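Local coordinates for amino acid adenylation domain-containing protein (PDB 6ULY) that probably selects an alpha-keto acid and activates it as the acyl adenylate, as the adenylation domain of a nonribosomal depsipeptide synthetase module, at residues T246-D258 and T268-Y281. Sequence-based numbering, arbitrary orientation.
Sequences TDDFIAQPLRWLD and TWAPNFAFAMINDY. With SO4 (sulfate ion), chain N; SO4 (sulfate ion), chain O.
Trp256 and Phe249 both carry CG anti to the backbone N (chi1 -157° and 166°), and this sends their rings into the 268-281 segment. The Trp256 indole reaches strand 267-270 with its NE1 edge. Trp256 NE1 donates to Thr268 OG1 at 3.1 Å, nearly straight and in the indole plane. Thr268 OG1 is also hydrogen-bonded to Leu216 O. The six-membered end of the indole passes Ala270, and CH2 meets the face of Phe275 in an edge-to-face pair, planes at 77°. Ile278 CG1 lies at the indole edge, 3.8 Å from Trp256 CE3.

Phe249 fits as a knob among Phe273, Ala274, Met277 and Ile278. Phe249 CZ is 3.6 Å from Ala274 CB, and Met277 SD makes an oblique Met-aromatic contact. The Met277 chain turns at its last torsion, which brings CE onto Pro253 CG. Pro253 CD lies 3.4 Å from Tyr281 OH, and Leu254 CD2 reaches Tyr281 CB.

Arg255 binds Asp248 O and two sulfate ions, probably picked up from the crystallisation solution. In this ANL-clan adenylation fold, the contact joins helices 246-251 and 255-262 to helix 272-279 and strand 267-270 of the mixed sheet. Trp269 on that strand lies about 5 Å (side chain to ligand) from the keto acyl adenylate. Phe313 of helix 307-317 meets Phe275 edge-to-face and touches Ile278.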
ATOM      1  N   THR A 246     -19.697 -20.524  -6.030  1.00 44.78           N
ATOM      2  CA  THR A 246     -18.455 -20.299  -6.760  1.00 49.82           C
ATOM      3  C   THR A 246     -17.580 -21.544  -6.752  1.00 48.96           C
ATOM      4  O   THR A 246     -16.986 -21.905  -7.775  1.00 44.11           O
ATOM      5  CB  THR A 246     -17.700 -19.120  -6.147  1.00 51.62           C
ATOM      6  OG1 THR A 246     -18.599 -18.020  -5.961  1.00 44.65           O
ATOM      7  CG2 THR A 246     -16.541 -18.694  -7.048  1.00 49.93           C
ATOM      8  N   ASP A 247     -17.489 -22.215  -5.603  1.00 53.88           N
ATOM      9  CA  ASP A 247     -16.665 -23.415  -5.508  1.00 57.97           C
ATOM     10  C   ASP A 247     -17.064 -24.442  -6.558  1.00 55.76           C
ATOM     11  O   ASP A 247     -16.202 -25.093  -7.161  1.00 50.83           O
ATOM     12  CB  ASP A 247     -16.781 -24.014  -4.106  1.00 56.95           C
ATOM     13  CG  ASP A 247     -16.518 -22.995  -3.014  1.00 80.86           C
ATOM     14  OD1 ASP A 247     -17.252 -21.984  -2.953  1.00 85.92           O
ATOM     15  OD2 ASP A 247     -15.581 -23.204  -2.218  1.00 90.29           O
ATOM     16  N   ASP A 248     -18.371 -24.596  -6.800  1.00 52.37           N
ATOM     17  CA  ASP A 248     -18.829 -25.615  -7.738  1.00 50.78           C
ATOM     18  C   ASP A 248     -18.371 -25.318  -9.160  1.00 51.01           C
ATOM     19  O   ASP A 248     -18.152 -26.248  -9.944  1.00 50.30           O
ATOM     20  CB  ASP A 248     -20.354 -25.741  -7.694  1.00 51.84           C
ATOM     21  CG  ASP A 248     -20.870 -26.139  -6.323  1.00 55.48           C
ATOM     22  OD1 ASP A 248     -22.012 -25.762  -5.981  1.00 61.69           O
ATOM     23  OD2 ASP A 248     -20.128 -26.812  -5.578  1.00 55.44           O
ATOM     24  N   PHE A 249     -18.226 -24.041  -9.521  1.00 48.33           N
ATOM     25  CA  PHE A 249     -17.765 -23.731 -10.870  1.00 45.57           C
ATOM     26  C   PHE A 249     -16.278 -24.028 -11.031  1.00 42.39           C
ATOM     27  O   PHE A 249     -15.874 -24.708 -11.981  1.00 46.27           O
ATOM     28  CB  PHE A 249     -18.036 -22.272 -11.232  1.00 43.82           C
ATOM     29  CG  PHE A 249     -17.288 -21.832 -12.455  1.00 39.18           C
ATOM     30  CD1 PHE A 249     -17.772 -22.122 -13.719  1.00 36.12           C
ATOM     31  CD2 PHE A 249     -16.076 -21.173 -12.340  1.00 37.76           C
ATOM     32  CE1 PHE A 249     -17.070 -21.737 -14.847  1.00 42.52           C
ATOM     33  CE2 PHE A 249     -15.368 -20.791 -13.463  1.00 36.01           C
ATOM     34  CZ  PHE A 249     -15.864 -21.070 -14.717  1.00 37.55           C
ATOM     35  N   ILE A 250     -15.439 -23.493 -10.139  1.00 47.72           N
ATOM     36  CA  ILE A 250     -14.001 -23.682 -10.320  1.00 54.05           C
ATOM     37  C   ILE A 250     -13.640 -25.157 -10.182  1.00 48.37           C
ATOM     38  O   ILE A 250     -12.644 -25.615 -10.754  1.00 51.38           O
ATOM     39  CB  ILE A 250     -13.188 -22.804  -9.344  1.00 59.50           C
ATOM     40  CG1 ILE A 250     -13.497 -23.151  -7.888  1.00 64.05           C
ATOM     41  CG2 ILE A 250     -13.442 -21.321  -9.604  1.00 52.99           C
ATOM     42  CD1 ILE A 250     -12.445 -24.041  -7.245  1.00 76.74           C
ATOM     43  N   ALA A 251     -14.444 -25.928  -9.445  1.00 51.18           N
ATOM     44  CA  ALA A 251     -14.215 -27.368  -9.373  1.00 55.75           C
ATOM     45  C   ALA A 251     -14.519 -28.044 -10.706  1.00 54.70           C
ATOM     46  O   ALA A 251     -13.754 -28.902 -11.158  1.00 57.74           O
ATOM     47  CB  ALA A 251     -15.063 -27.977  -8.256  1.00 52.45           C
ATOM     48  N   GLN A 252     -15.624 -27.669 -11.350  1.00 52.09           N
ATOM     49  CA  GLN A 252     -16.021 -28.239 -12.639  1.00 55.59           C
ATOM     50  C   GLN A 252     -16.546 -27.113 -13.518  1.00 51.60           C
ATOM     51  O   GLN A 252     -17.758 -26.876 -13.600  1.00 48.11           O
ATOM     52  CB  GLN A 252     -17.083 -29.331 -12.461  1.00 55.91           C
ATOM     53  CG  GLN A 252     -16.746 -30.393 -11.419  1.00 69.96           C
ATOM     54  CD  GLN A 252     -15.670 -31.357 -11.884  1.00 78.45           C
ATOM     55  OE1 GLN A 252     -15.511 -31.598 -13.082  1.00 74.70           O
ATOM     56  NE2 GLN A 252     -14.922 -31.913 -10.934  1.00 73.12           N
ATOM     57  N   PRO A 253     -15.653 -26.389 -14.196  1.00 50.88           N
ATOM     58  CA  PRO A 253     -16.102 -25.234 -14.992  1.00 46.92           C
ATOM     59  C   PRO A 253     -17.222 -25.546 -15.973  1.00 48.42           C
ATOM     60  O   PRO A 253     -18.065 -24.676 -16.232  1.00 41.75           O
ATOM     61  CB  PRO A 253     -14.821 -24.802 -15.721  1.00 50.05           C
ATOM     62  CG  PRO A 253     -13.713 -25.246 -14.822  1.00 47.26           C
ATOM     63  CD  PRO A 253     -14.186 -26.533 -14.201  1.00 53.47           C
ATOM     64  N   LEU A 254     -17.266 -26.757 -16.529  1.00 51.86           N
ATOM     65  CA  LEU A 254     -18.318 -27.084 -17.486  1.00 48.46           C
ATOM     66  C   LEU A 254     -19.706 -27.032 -16.865  1.00 45.54           C
ATOM     67  O   LEU A 254     -20.696 -27.007 -17.604  1.00 45.84           O
ATOM     68  CB  LEU A 254     -18.075 -28.464 -18.093  1.00 48.17           C
ATOM     69  CG  LEU A 254     -16.927 -28.552 -19.102  1.00 55.54           C
ATOM     70  CD1 LEU A 254     -16.817 -29.969 -19.644  1.00 53.39           C
ATOM     71  CD2 LEU A 254     -17.098 -27.551 -20.241  1.00 55.39           C
ATOM     72  N   ARG A 255     -19.806 -27.009 -15.535  1.00 43.56           N
ATOM     73  CA  ARG A 255     -21.101 -26.795 -14.901  1.00 41.19           C
ATOM     74  C   ARG A 255     -21.741 -25.492 -15.354  1.00 47.18           C
ATOM     75  O   ARG A 255     -22.971 -25.396 -15.412  1.00 49.06           O
ATOM     76  CB  ARG A 255     -20.946 -26.802 -13.385  1.00 46.86           C
ATOM     77  CG  ARG A 255     -20.819 -28.186 -12.822  1.00 48.89           C
ATOM     78  CD  ARG A 255     -20.444 -28.178 -11.361  1.00 55.46           C
ATOM     79  NE  ARG A 255     -20.326 -29.542 -10.872  1.00 62.75           N
ATOM     80  CZ  ARG A 255     -19.735 -29.891  -9.736  1.00 70.64           C
ATOM     81  NH1 ARG A 255     -19.186 -28.972  -8.954  1.00 68.56           N
ATOM     82  NH2 ARG A 255     -19.690 -31.171  -9.391  1.00 82.65           N
ATOM     83  N   TRP A 256     -20.933 -24.474 -15.653  1.00 48.17           N
ATOM     84  CA  TRP A 256     -21.476 -23.249 -16.228  1.00 47.62           C
ATOM     85  C   TRP A 256     -22.361 -23.575 -17.422  1.00 46.55           C
ATOM     86  O   TRP A 256     -23.495 -23.094 -17.526  1.00 44.21           O
ATOM     87  CB  TRP A 256     -20.333 -22.317 -16.639  1.00 42.41           C
ATOM     88  CG  TRP A 256     -20.692 -20.860 -16.728  1.00 46.22           C
ATOM     89  CD1 TRP A 256     -21.856 -20.265 -16.328  1.00 42.07           C
ATOM     90  CD2 TRP A 256     -19.865 -19.810 -17.249  1.00 46.39           C
ATOM     91  NE1 TRP A 256     -21.804 -18.914 -16.573  1.00 44.88           N
ATOM     92  CE2 TRP A 256     -20.592 -18.608 -17.137  1.00 44.81           C
ATOM     93  CE3 TRP A 256     -18.581 -19.772 -17.805  1.00 44.43           C
ATOM     94  CZ2 TRP A 256     -20.078 -17.383 -17.557  1.00 41.91           C
ATOM     95  CZ3 TRP A 256     -18.073 -18.554 -18.223  1.00 44.97           C
ATOM     96  CH2 TRP A 256     -18.820 -17.376 -18.095  1.00 43.07           C
ATOM     97  N   LEU A 257     -21.856 -24.404 -18.337  1.00 43.30           N
ATOM     98  CA  LEU A 257     -22.657 -24.800 -19.489  1.00 50.76           C
ATOM     99  C   LEU A 257     -23.928 -25.518 -19.048  1.00 46.55           C
ATOM    100  O   LEU A 257     -25.034 -25.156 -19.467  1.00 42.56           O
ATOM    101  CB  LEU A 257     -21.829 -25.681 -20.425  1.00 50.16           C
ATOM    102  CG  LEU A 257     -20.543 -25.048 -20.965  1.00 47.27           C
ATOM    103  CD1 LEU A 257     -19.946 -25.918 -22.064  1.00 48.88           C
ATOM    104  CD2 LEU A 257     -20.788 -23.638 -21.476  1.00 50.93           C
ATOM    105  N   ASP A 258     -23.790 -26.534 -18.190  1.00 48.28           N
ATOM    106  CA  ASP A 258     -24.960 -27.265 -17.707  1.00 47.60           C
ATOM    107  C   ASP A 258     -26.004 -26.313 -17.148  1.00 50.20           C
ATOM    108  O   ASP A 258     -27.209 -26.473 -17.389  1.00 50.17           O
ATOM    109  CB  ASP A 258     -24.560 -28.256 -16.613  1.00 50.09           C
ATOM    110  CG  ASP A 258     -23.536 -29.259 -17.072  1.00 43.15           C
ATOM    111  OD1 ASP A 258     -23.246 -29.316 -18.286  1.00 39.34           O
ATOM    112  OD2 ASP A 258     -23.019 -29.987 -16.204  1.00 46.65           O
ATOM    113  N   THR A 268     -25.591 -13.895 -17.954  1.00 42.82           N
ATOM    114  CA  THR A 268     -24.639 -14.388 -16.967  1.00 39.81           C
ATOM    115  C   THR A 268     -23.386 -13.529 -17.092  1.00 39.86           C
ATOM    116  O   THR A 268     -23.288 -12.674 -17.977  1.00 43.38           O
ATOM    117  CB  THR A 268     -24.337 -15.877 -17.179  1.00 39.97           C
ATOM    118  OG1 THR A 268     -23.610 -16.392 -16.058  1.00 38.59           O
ATOM    119  CG2 THR A 268     -23.527 -16.096 -18.449  1.00 41.16           C
ATOM    120  N   TRP A 269     -22.428 -13.754 -16.196  1.00 34.98           N
ATOM    121  CA  TRP A 269     -21.173 -13.018 -16.274  1.00 43.26           C
ATOM    122  C   TRP A 269     -20.069 -13.783 -15.565  1.00 39.80           C
ATOM    123  O   TRP A 269     -20.319 -14.709 -14.788  1.00 41.67           O
ATOM    124  CB  TRP A 269     -21.301 -11.619 -15.663  1.00 38.79           C
ATOM    125  CG  TRP A 269     -21.150 -11.588 -14.176  1.00 32.32           C
ATOM    126  CD1 TRP A 269     -22.070 -11.977 -13.247  1.00 37.37           C
ATOM    127  CD2 TRP A 269     -20.014 -11.117 -13.444  1.00 40.33           C
ATOM    128  NE1 TRP A 269     -21.574 -11.786 -11.980  1.00 39.25           N
ATOM    129  CE2 TRP A 269     -20.314 -11.255 -12.075  1.00 37.81           C
ATOM    130  CE3 TRP A 269     -18.771 -10.593 -13.813  1.00 35.14           C
ATOM    131  CZ2 TRP A 269     -19.414 -10.895 -11.076  1.00 39.06           C
ATOM    132  CZ3 TRP A 269     -17.883 -10.235 -12.821  1.00 39.40           C
ATOM    133  CH2 TRP A 269     -18.208 -10.388 -11.469  1.00 38.93           C
ATOM    134  N   ALA A 270     -18.838 -13.362 -15.837  1.00 39.84           N
ATOM    135  CA  ALA A 270     -17.650 -13.877 -15.172  1.00 38.42           C
ATOM    136  C   ALA A 270     -16.457 -13.023 -15.599  1.00 45.74           C
ATOM    137  O   ALA A 270     -16.508 -12.370 -16.646  1.00 41.38           O
ATOM    138  CB  ALA A 270     -17.404 -15.353 -15.525  1.00 43.85           C
ATOM    139  N   PRO A 271     -15.387 -13.006 -14.805  1.00 35.36           N
ATOM    140  CA  PRO A 271     -14.130 -12.423 -15.285  1.00 43.95           C
ATOM    141  C   PRO A 271     -13.556 -13.257 -16.419  1.00 43.40           C
ATOM    142  O   PRO A 271     -13.974 -14.385 -16.683  1.00 45.83           O
ATOM    143  CB  PRO A 271     -13.219 -12.437 -14.051  1.00 42.21           C
ATOM    144  CG  PRO A 271     -14.153 -12.562 -12.878  1.00 43.78           C
ATOM    145  CD  PRO A 271     -15.315 -13.368 -13.378  1.00 43.57           C
ATOM    146  N   ASN A 272     -12.561 -12.681 -17.092  1.00 40.68           N
ATOM    147  CA  ASN A 272     -12.032 -13.311 -18.298  1.00 49.09           C
ATOM    148  C   ASN A 272     -11.480 -14.707 -18.024  1.00 50.56           C
ATOM    149  O   ASN A 272     -11.471 -15.553 -18.927  1.00 42.74           O
ATOM    150  CB  ASN A 272     -10.950 -12.425 -18.912  1.00 43.83           C
ATOM    151  CG  ASN A 272     -10.542 -12.882 -20.297  1.00 48.68           C
ATOM    152  OD1 ASN A 272     -11.271 -12.675 -21.270  1.00 48.39           O
ATOM    153  ND2 ASN A 272      -9.374 -13.508 -20.394  1.00 45.92           N
ATOM    154  N   PHE A 273     -11.018 -14.972 -16.797  1.00 50.98           N
ATOM    155  CA  PHE A 273     -10.403 -16.265 -16.507  1.00 50.86           C
ATOM    156  C   PHE A 273     -11.403 -17.402 -16.676  1.00 51.28           C
ATOM    157  O   PHE A 273     -11.040 -18.499 -17.121  1.00 45.41           O
ATOM    158  CB  PHE A 273      -9.815 -16.276 -15.089  1.00 54.34           C
ATOM    159  CG  PHE A 273     -10.845 -16.425 -13.996  1.00 54.30           C
ATOM    160  CD1 PHE A 273     -11.301 -15.319 -13.306  1.00 56.28           C
ATOM    161  CD2 PHE A 273     -11.340 -17.674 -13.646  1.00 58.54           C
ATOM    162  CE1 PHE A 273     -12.245 -15.450 -12.302  1.00 60.26           C
ATOM    163  CE2 PHE A 273     -12.284 -17.807 -12.647  1.00 51.90           C
ATOM    164  CZ  PHE A 273     -12.737 -16.693 -11.975  1.00 56.10           C
ATOM    165  N   ALA A 274     -12.666 -17.167 -16.314  1.00 50.84           N
ATOM    166  CA  ALA A 274     -13.669 -18.217 -16.438  1.00 45.53           C
ATOM    167  C   ALA A 274     -13.868 -18.606 -17.895  1.00 44.11           C
ATOM    168  O   ALA A 274     -14.015 -19.791 -18.215  1.00 43.53           O
ATOM    169  CB  ALA A 274     -14.988 -17.763 -15.816  1.00 42.72           C
ATOM    170  N   PHE A 275     -13.868 -17.621 -18.796  1.00 44.09           N
ATOM    171  CA  PHE A 275     -13.961 -17.930 -20.217  1.00 41.60           C
ATOM    172  C   PHE A 275     -12.762 -18.751 -20.667  1.00 47.58           C
ATOM    173  O   PHE A 275     -12.904 -19.703 -21.446  1.00 48.64           O
ATOM    174  CB  PHE A 275     -14.066 -16.645 -21.035  1.00 39.42           C
ATOM    175  CG  PHE A 275     -15.317 -15.853 -20.764  1.00 46.31           C
ATOM    176  CD1 PHE A 275     -15.407 -15.032 -19.649  1.00 43.03           C
ATOM    177  CD2 PHE A 275     -16.399 -15.920 -21.627  1.00 46.34           C
ATOM    178  CE1 PHE A 275     -16.553 -14.305 -19.396  1.00 45.99           C
ATOM    179  CE2 PHE A 275     -17.550 -15.191 -21.379  1.00 45.85           C
ATOM    180  CZ  PHE A 275     -17.625 -14.381 -20.264  1.00 43.88           C
ATOM    181  N   ALA A 276     -11.571 -18.404 -20.178  1.00 47.86           N
ATOM    182  CA  ALA A 276     -10.384 -19.176 -20.527  1.00 48.91           C
ATOM    183  C   ALA A 276     -10.444 -20.577 -19.934  1.00 47.80           C
ATOM    184  O   ALA A 276      -9.994 -21.541 -20.563  1.00 49.10           O
ATOM    185  CB  ALA A 276      -9.131 -18.446 -20.053  1.00 53.52           C
ATOM    186  N   MET A 277     -10.993 -20.712 -18.723  1.00 45.74           N
ATOM    187  CA  MET A 277     -11.127 -22.035 -18.123  1.00 47.53           C
ATOM    188  C   MET A 277     -12.010 -22.932 -18.981  1.00 50.00           C
ATOM    189  O   MET A 277     -11.681 -24.101 -19.211  1.00 51.39           O
ATOM    190  CB  MET A 277     -11.695 -21.920 -16.706  1.00 47.42           C
ATOM    191  CG  MET A 277     -10.721 -21.373 -15.680  1.00 55.62           C
ATOM    192  SD  MET A 277     -11.423 -21.266 -14.016  1.00 51.40           S
ATOM    193  CE  MET A 277     -11.371 -22.979 -13.507  1.00 53.13           C
ATOM    194  N   ILE A 278     -13.134 -22.400 -19.469  1.00 50.53           N
ATOM    195  CA  ILE A 278     -14.013 -23.181 -20.336  1.00 48.84           C
ATOM    196  C   ILE A 278     -13.283 -23.578 -21.614  1.00 47.31           C
ATOM    197  O   ILE A 278     -13.408 -24.712 -22.092  1.00 45.54           O
ATOM    198  CB  ILE A 278     -15.301 -22.393 -20.639  1.00 50.64           C
ATOM    199  CG1 ILE A 278     -16.112 -22.174 -19.358  1.00 48.75           C
ATOM    200  CG2 ILE A 278     -16.147 -23.119 -21.677  1.00 46.02           C
ATOM    201  CD1 ILE A 278     -16.849 -23.407 -18.873  1.00 50.26           C
ATOM    202  N   ASN A 279     -12.504 -22.654 -22.184  1.00 46.00           N
ATOM    203  CA  ASN A 279     -11.761 -22.968 -23.401  1.00 49.59           C
ATOM    204  C   ASN A 279     -10.786 -24.120 -23.188  1.00 55.33           C
ATOM    205  O   ASN A 279     -10.445 -24.826 -24.144  1.00 56.45           O
ATOM    206  CB  ASN A 279     -11.012 -21.732 -23.898  1.00 46.34           C
ATOM    207  CG  ASN A 279     -11.947 -20.649 -24.398  1.00 52.52           C
ATOM    208  OD1 ASN A 279     -13.116 -20.908 -24.680  1.00 52.35           O
ATOM    209  ND2 ASN A 279     -11.435 -19.432 -24.518  1.00 48.43           N
ATOM    210  N   ASP A 280     -10.323 -24.325 -21.953  1.00 51.62           N
ATOM    211  CA  ASP A 280      -9.417 -25.433 -21.677  1.00 51.71           C
ATOM    212  C   ASP A 280     -10.094 -26.790 -21.809  1.00 52.88           C
ATOM    213  O   ASP A 280      -9.404 -27.812 -21.762  1.00 56.43           O
ATOM    214  CB  ASP A 280      -8.826 -25.306 -20.270  1.00 52.50           C
ATOM    215  CG  ASP A 280      -7.889 -24.118 -20.127  1.00 61.62           C
ATOM    216  OD1 ASP A 280      -7.302 -23.680 -21.142  1.00 63.99           O
ATOM    217  OD2 ASP A 280      -7.736 -23.626 -18.989  1.00 63.47           O
ATOM    218  N   TYR A 281     -11.419 -26.824 -21.968  1.00 53.97           N
ATOM    219  CA  TYR A 281     -12.188 -28.058 -22.034  1.00 48.72           C
ATOM    220  C   TYR A 281     -12.753 -28.308 -23.430  1.00 50.84           C
ATOM    221  O   TYR A 281     -13.846 -28.861 -23.568  1.00 49.80           O
ATOM    222  CB  TYR A 281     -13.330 -28.030 -21.018  1.00 48.49           C
ATOM    223  CG  TYR A 281     -12.905 -28.159 -19.575  1.00 49.11           C
ATOM    224  CD1 TYR A 281     -12.969 -29.383 -18.917  1.00 48.65           C
ATOM    225  CD2 TYR A 281     -12.458 -27.055 -18.862  1.00 46.61           C
ATOM    226  CE1 TYR A 281     -12.586 -29.505 -17.592  1.00 49.26           C
ATOM    227  CE2 TYR A 281     -12.075 -27.166 -17.539  1.00 47.70           C
ATOM    228  CZ  TYR A 281     -12.139 -28.393 -16.908  1.00 56.02           C
ATOM    229  OH  TYR A 281     -11.757 -28.505 -15.591  1.00 60.29           O
TER
HETATM  230  S   SO4 N 712     -17.375 -31.292  -6.603  1.00 99.48           S
HETATM  231  O1  SO4 N 712     -17.532 -29.927  -7.020  1.00 82.18           O
HETATM  232  O2  SO4 N 712     -16.581 -31.336  -5.405  1.00 86.79           O
HETATM  233  O3  SO4 N 712     -18.667 -31.863  -6.341  1.00101.11           O
HETATM  234  O4  SO4 N 712     -16.720 -32.040  -7.641  1.00 92.59           O
HETATM  235  S   SO4 O 713     -23.045 -33.071  -9.525  1.00 96.57           S
HETATM  236  O1  SO4 O 713     -23.274 -31.689  -9.836  1.00 86.38           O
HETATM  237  O2  SO4 O 713     -21.803 -33.493 -10.107  1.00 95.40           O
HETATM  238  O3  SO4 O 713     -22.988 -33.239  -8.100  1.00 95.91           O
HETATM  239  O4  SO4 O 713     -24.116 -33.863 -10.058  1.00110.83           O